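Local coordinates for signal recognition particle 54 kDa protein (Aeropyrum pernix, PDB 7EPK), which belongs to the SRP54 family of multidomain signal recognition particle proteins, combining a helical bundle, a P-loop GTPase-type domain that holds GDP, and a signal peptide binding domain, at residues M2-R14 with R289-R302. Numbering follows the deposited sequence.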
loop_
_atom_site.group_PDB
_atom_site.type_symbol
_atom_site.label_atom_id
_atom_site.label_comp_id
_atom_site.label_asym_id
_atom_site.label_seq_id
_atom_site.Cartn_x
_atom_site.Cartn_y
_atom_site.Cartn_z
ATOM N N MET A 2 14.894 -9.047 -7.129
ATOM C CA MET A 2 15.195 -10.391 -6.539
ATOM C C MET A 2 14.134 -11.386 -7.020
ATOM O O MET A 2 12.942 -11.158 -6.743
ATOM C CB MET A 2 15.249 -10.346 -5.008
ATOM C CG MET A 2 14.267 -9.385 -4.352
ATOM S SD MET A 2 14.760 -8.976 -2.649
ATOM C CE MET A 2 13.287 -8.152 -2.044
ATOM N N GLU A 3 14.561 -12.423 -7.752
ATOM C CA GLU A 3 13.668 -13.293 -8.575
ATOM C C GLU A 3 13.640 -14.709 -7.978
ATOM O O GLU A 3 12.604 -15.386 -8.119
ATOM C CB GLU A 3 14.087 -13.328 -10.054
ATOM C CG GLU A 3 15.119 -12.276 -10.478
ATOM C CD GLU A 3 14.616 -10.872 -10.809
ATOM O OE1 GLU A 3 13.489 -10.512 -10.403
ATOM O OE2 GLU A 3 15.364 -10.128 -11.470
ATOM N N GLY A 4 14.730 -15.147 -7.349
ATOM C CA GLY A 4 14.784 -16.432 -6.630
ATOM C C GLY A 4 13.657 -16.554 -5.616
ATOM O O GLY A 4 13.121 -17.666 -5.446
ATOM N N VAL A 5 13.311 -15.448 -4.965
ATOM C CA VAL A 5 12.242 -15.358 -3.925
ATOM C C VAL A 5 10.892 -15.834 -4.503
ATOM O O VAL A 5 10.156 -16.564 -3.799
ATOM C CB VAL A 5 12.161 -13.929 -3.355
ATOM C CG1 VAL A 5 12.270 -12.879 -4.454
ATOM C CG2 VAL A 5 10.900 -13.714 -2.529
ATOM N N ARG A 6 10.555 -15.453 -5.733
ATOM C CA ARG A 6 9.351 -15.983 -6.424
ATOM C C ARG A 6 9.423 -17.521 -6.333
ATOM O O ARG A 6 8.553 -18.094 -5.651
ATOM C CB ARG A 6 9.264 -15.397 -7.840
ATOM C CG ARG A 6 8.036 -15.807 -8.643
ATOM C CD ARG A 6 7.383 -14.688 -9.446
ATOM N NE ARG A 6 8.227 -14.017 -10.442
ATOM C CZ ARG A 6 8.669 -12.750 -10.380
ATOM N NH1 ARG A 6 8.385 -11.969 -9.349
ATOM N NH2 ARG A 6 9.412 -12.262 -11.362
ATOM N N ARG A 7 10.465 -18.146 -6.906
ATOM C CA ARG A 7 10.675 -19.625 -6.978
ATOM C C ARG A 7 10.507 -20.263 -5.595
ATOM O O ARG A 7 9.820 -21.308 -5.513
ATOM C CB ARG A 7 12.070 -19.996 -7.499
ATOM C CG ARG A 7 12.153 -20.252 -8.999
ATOM C CD ARG A 7 13.521 -20.747 -9.461
ATOM N NE ARG A 7 14.640 -19.899 -9.035
ATOM C CZ ARG A 7 15.450 -20.137 -7.995
ATOM N NH1 ARG A 7 15.291 -21.216 -7.241
ATOM N NH2 ARG A 7 16.420 -19.283 -7.714
ATOM N N ALA A 8 11.115 -19.662 -4.564
ATOM C CA ALA A 8 10.983 -20.058 -3.140
ATOM C C ALA A 8 9.509 -20.061 -2.731
ATOM O O ALA A 8 9.060 -21.060 -2.123
ATOM C CB ALA A 8 11.769 -19.138 -2.245
ATOM N N VAL A 9 8.769 -18.997 -3.029
ATOM C CA VAL A 9 7.337 -18.932 -2.614
ATOM C C VAL A 9 6.590 -20.098 -3.276
ATOM O O VAL A 9 5.783 -20.765 -2.585
ATOM C CB VAL A 9 6.693 -17.564 -2.909
ATOM C CG1 VAL A 9 5.180 -17.605 -2.685
ATOM C CG2 VAL A 9 7.329 -16.457 -2.072
ATOM N N ALA A 10 6.877 -20.342 -4.553
ATOM C CA ALA A 10 6.240 -21.401 -5.365
ATOM C C ALA A 10 6.614 -22.784 -4.805
ATOM O O ALA A 10 5.719 -23.638 -4.701
ATOM C CB ALA A 10 6.635 -21.240 -6.820
ATOM N N LYS A 11 7.890 -23.018 -4.483
ATOM C CA LYS A 11 8.326 -24.280 -3.826
ATOM C C LYS A 11 7.540 -24.403 -2.519
ATOM O O LYS A 11 6.792 -25.394 -2.389
ATOM C CB LYS A 11 9.837 -24.325 -3.595
ATOM C CG LYS A 11 10.383 -25.674 -3.142
ATOM C CD LYS A 11 11.898 -25.709 -2.961
ATOM C CE LYS A 11 12.421 -24.660 -1.997
ATOM N NZ LYS A 11 13.900 -24.667 -1.909
ATOM N N PHE A 12 7.639 -23.400 -1.635
ATOM C CA PHE A 12 6.961 -23.398 -0.313
ATOM C C PHE A 12 5.467 -23.689 -0.486
ATOM O O PHE A 12 4.928 -24.563 0.229
ATOM C CB PHE A 12 7.119 -22.076 0.430
ATOM C CG PHE A 12 6.450 -22.059 1.787
ATOM C CD1 PHE A 12 6.889 -22.881 2.807
ATOM C CD2 PHE A 12 5.398 -21.196 2.059
ATOM C CE1 PHE A 12 6.300 -22.837 4.061
ATOM C CE2 PHE A 12 4.810 -21.154 3.316
ATOM C CZ PHE A 12 5.265 -21.976 4.317
ATOM N N LEU A 13 4.811 -22.996 -1.414
ATOM C CA LEU A 13 3.326 -23.018 -1.515
ATOM C C LEU A 13 2.860 -24.388 -2.041
ATOM O O LEU A 13 1.777 -24.848 -1.602
ATOM C CB LEU A 13 2.879 -21.844 -2.393
ATOM C CG LEU A 13 1.544 -21.186 -2.039
ATOM C CD1 LEU A 13 1.414 -20.894 -0.553
ATOM C CD2 LEU A 13 1.379 -19.896 -2.832
ATOM N N ARG A 14 3.664 -25.036 -2.895
ATOM C CA ARG A 14 3.322 -26.313 -3.574
ATOM C C ARG A 14 4.296 -27.394 -3.091
ATOM O O ARG A 14 3.995 -28.012 -2.046
ATOM C CB ARG A 14 3.315 -26.126 -5.095
ATOM C CG ARG A 14 2.082 -25.418 -5.652
ATOM C CD ARG A 14 2.188 -23.895 -5.671
ATOM N NE ARG A 14 1.285 -23.216 -6.608
ATOM C CZ ARG A 14 1.285 -21.905 -6.879
ATOM N NH1 ARG A 14 0.417 -21.416 -7.745
ATOM N NH2 ARG A 14 2.146 -21.084 -6.299
ATOM N N ARG A 289 5.092 -8.236 -5.891
ATOM C CA ARG A 289 5.651 -8.550 -7.226
ATOM C C ARG A 289 6.814 -9.508 -7.010
ATOM O O ARG A 289 6.945 -10.458 -7.768
ATOM C CB ARG A 289 6.131 -7.277 -7.937
ATOM C CG ARG A 289 5.057 -6.516 -8.700
ATOM C CD ARG A 289 5.681 -5.666 -9.795
ATOM N NE ARG A 289 4.731 -5.400 -10.867
ATOM C CZ ARG A 289 4.134 -4.236 -11.118
ATOM N NH1 ARG A 289 4.388 -3.164 -10.380
ATOM N NH2 ARG A 289 3.283 -4.158 -12.131
ATOM N N ILE A 290 7.653 -9.162 -6.036
ATOM C CA ILE A 290 8.757 -9.984 -5.460
ATOM C C ILE A 290 8.207 -11.385 -5.152
ATOM O O ILE A 290 8.744 -12.375 -5.689
ATOM C CB ILE A 290 9.295 -9.258 -4.198
ATOM C CG1 ILE A 290 10.077 -7.986 -4.536
ATOM C CG2 ILE A 290 10.103 -10.166 -3.297
ATOM C CD1 ILE A 290 11.054 -8.131 -5.684
ATOM N N LEU A 291 7.162 -11.450 -4.320
ATOM C CA LEU A 291 6.567 -12.712 -3.804
ATOM C C LEU A 291 5.902 -13.467 -4.953
ATOM O O LEU A 291 5.746 -14.684 -4.828
ATOM C CB LEU A 291 5.548 -12.389 -2.706
ATOM C CG LEU A 291 6.002 -12.614 -1.270
ATOM C CD1 LEU A 291 7.455 -12.246 -1.055
ATOM C CD2 LEU A 291 5.126 -11.834 -0.306
ATOM N N GLY A 292 5.487 -12.762 -6.003
ATOM C CA GLY A 292 4.733 -13.346 -7.128
ATOM C C GLY A 292 3.293 -12.874 -7.106
ATOM O O GLY A 292 2.496 -13.469 -6.354
ATOM N N MET A 293 3.009 -11.827 -7.893
ATOM C CA MET A 293 1.753 -11.030 -7.915
ATOM C C MET A 293 0.558 -11.966 -8.113
ATOM O O MET A 293 -0.424 -11.803 -7.381
ATOM C CB MET A 293 1.820 -10.007 -9.055
ATOM C CG MET A 293 0.966 -8.759 -8.868
ATOM S SD MET A 293 1.504 -7.454 -10.024
ATOM C CE MET A 293 1.257 -8.273 -11.605
ATOM N N GLY A 294 0.661 -12.929 -9.039
ATOM C CA GLY A 294 -0.386 -13.944 -9.309
ATOM C C GLY A 294 -0.784 -14.733 -8.056
ATOM O O GLY A 294 -1.922 -14.553 -7.557
ATOM N N ASP A 295 0.124 -15.579 -7.562
ATOM C CA ASP A 295 -0.031 -16.350 -6.301
ATOM C C ASP A 295 -0.553 -15.432 -5.195
ATOM O O ASP A 295 -1.632 -15.712 -4.652
ATOM C CB ASP A 295 1.290 -16.965 -5.825
ATOM C CG ASP A 295 2.080 -17.685 -6.907
ATOM O OD1 ASP A 295 1.755 -17.479 -8.100
ATOM O OD2 ASP A 295 3.018 -18.445 -6.546
ATOM N N LEU A 296 0.188 -14.380 -4.864
ATOM C CA LEU A 296 -0.060 -13.612 -3.619
ATOM C C LEU A 296 -1.506 -13.117 -3.574
ATOM O O LEU A 296 -2.097 -13.186 -2.482
ATOM C CB LEU A 296 0.895 -12.428 -3.486
ATOM C CG LEU A 296 0.804 -11.731 -2.132
ATOM C CD1 LEU A 296 1.334 -12.617 -1.012
ATOM C CD2 LEU A 296 1.564 -10.431 -2.147
ATOM N N GLU A 297 -2.054 -12.602 -4.679
ATOM C CA GLU A 297 -3.429 -12.030 -4.650
ATOM C C GLU A 297 -4.433 -13.195 -4.635
ATOM O O GLU A 297 -5.472 -13.075 -3.920
ATOM C CB GLU A 297 -3.660 -10.998 -5.757
ATOM C CG GLU A 297 -3.813 -11.588 -7.145
ATOM C CD GLU A 297 -3.621 -10.559 -8.245
ATOM O OE1 GLU A 297 -3.573 -9.356 -7.908
ATOM O OE2 GLU A 297 -3.495 -10.966 -9.427
ATOM N N SER A 298 -4.122 -14.306 -5.315
ATOM C CA SER A 298 -4.910 -15.568 -5.218
ATOM C C SER A 298 -5.023 -15.993 -3.742
ATOM O O SER A 298 -6.151 -16.298 -3.275
ATOM C CB SER A 298 -4.330 -16.677 -6.078
ATOM O OG SER A 298 -4.854 -17.948 -5.697
ATOM N N LEU A 299 -3.896 -15.972 -3.031
ATOM C CA LEU A 299 -3.753 -16.481 -1.640
ATOM C C LEU A 299 -4.524 -15.582 -0.669
ATOM O O LEU A 299 -5.098 -16.126 0.285
ATOM C CB LEU A 299 -2.257 -16.514 -1.317
ATOM C CG LEU A 299 -1.845 -16.993 0.066
ATOM C CD1 LEU A 299 -0.459 -17.606 -0.019
ATOM C CD2 LEU A 299 -1.881 -15.864 1.095
ATOM N N LEU A 300 -4.529 -14.263 -0.875
ATOM C CA LEU A 300 -5.183 -13.330 0.090
ATOM C C LEU A 300 -6.699 -13.442 -0.051
ATOM O O LEU A 300 -7.358 -13.298 0.974
ATOM C CB LEU A 300 -4.703 -11.889 -0.108
ATOM C CG LEU A 300 -3.667 -11.399 0.907
ATOM C CD1 LEU A 300 -2.331 -12.089 0.711
ATOM C CD2 LEU A 300 -3.485 -9.892 0.810
ATOM N N GLU A 301 -7.216 -13.715 -1.258
ATOM C CA GLU A 301 -8.668 -13.980 -1.485
ATOM C C GLU A 301 -9.003 -15.379 -0.946
ATOM O O GLU A 301 -9.904 -15.468 -0.093
ATOM C CB GLU A 301 -9.076 -13.780 -2.950
ATOM C CG GLU A 301 -9.688 -12.406 -3.227
ATOM C CD GLU A 301 -11.028 -12.129 -2.552
ATOM O OE1 GLU A 301 -11.174 -11.047 -1.933
ATOM O OE2 GLU A 301 -11.931 -12.995 -2.643
ATOM N N ARG A 302 -8.275 -16.413 -1.379
ATOM C CA ARG A 302 -8.359 -17.804 -0.845
ATOM C C ARG A 302 -8.529 -17.778 0.687
ATOM O O ARG A 302 -9.286 -18.620 1.189
ATOM C CB ARG A 302 -7.118 -18.589 -1.279
ATOM C CG ARG A 302 -7.096 -20.059 -0.881
ATOM C CD ARG A 302 -6.166 -20.883 -1.762
ATOM N NE ARG A 302 -4.797 -20.374 -1.740
ATOM C CZ ARG A 302 -3.953 -20.326 -2.780
ATOM N NH1 ARG A 302 -2.734 -19.832 -2.622
ATOM N NH2 ARG A 302 -4.315 -20.759 -3.975
#
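Ile290 packs against Met2 and Val5 at the N-terminal end of helix 4-13. Its CD1 lies 3.7 Å from Met2 CG, while its other branch, CG2, which is anti to the backbone N, meets both methyls of Val5, CG1 and CG2 each at 3.7 Å. Val5 CG2 also touches Leu291 CD1 at 4.0 Å, and one turn on, Val9 lies nearly at right angles to the Leu291 side chain, with its CG2 4.1 Å from Leu291 CG. Farther along, Leu13 CD1 packs on Leu299 CD1 at 3.8 Å. Spaced four residues apart, with each CB pointing toward 289-302, Val5, Val9 and Leu13 form a stripe on one side of the helix.

The nearest CA atoms across the contact are those of Arg6 and Leu291, 5.0 Å apart. Here Gly292, which leaves helical geometry with positive phi (109°) and is the N-cap of helix 293-320, brings its CA to 3.8 Å from Arg6 CD. Arg6 reaches it with CG anti to the backbone N, then bends at chi2 and chi3, which brings its guanidinium edge near Arg289 O without a hydrogen bond.

The polar contact is a salt bridge at the far end: Arg14 NH2 donates to Asp295 OD2 over 2.8 Å. The acceptor lies almost in the guanidinium plane, yet the donor sits well above the carboxylate plane, and the two groups are turned 71° apart. Arg302 brings its guanidinium edge to Leu13 CD2, while its NE forms a salt bridge with Asp68 of helix 66-81.

The segment axes of helices 4-13 and 293-302 cross at 42°, and helices 19-36 and 66-81 add Phe26 against Val9 and Tyr75 against Leu291. This packing joins helix 4-13 of the N-terminal bundle to the end of helix 283-291, the Gly292 break and the start of helix 293-320, consistent with the NG core of SRP54-type proteins, in which bundle and GTPase domain pack together.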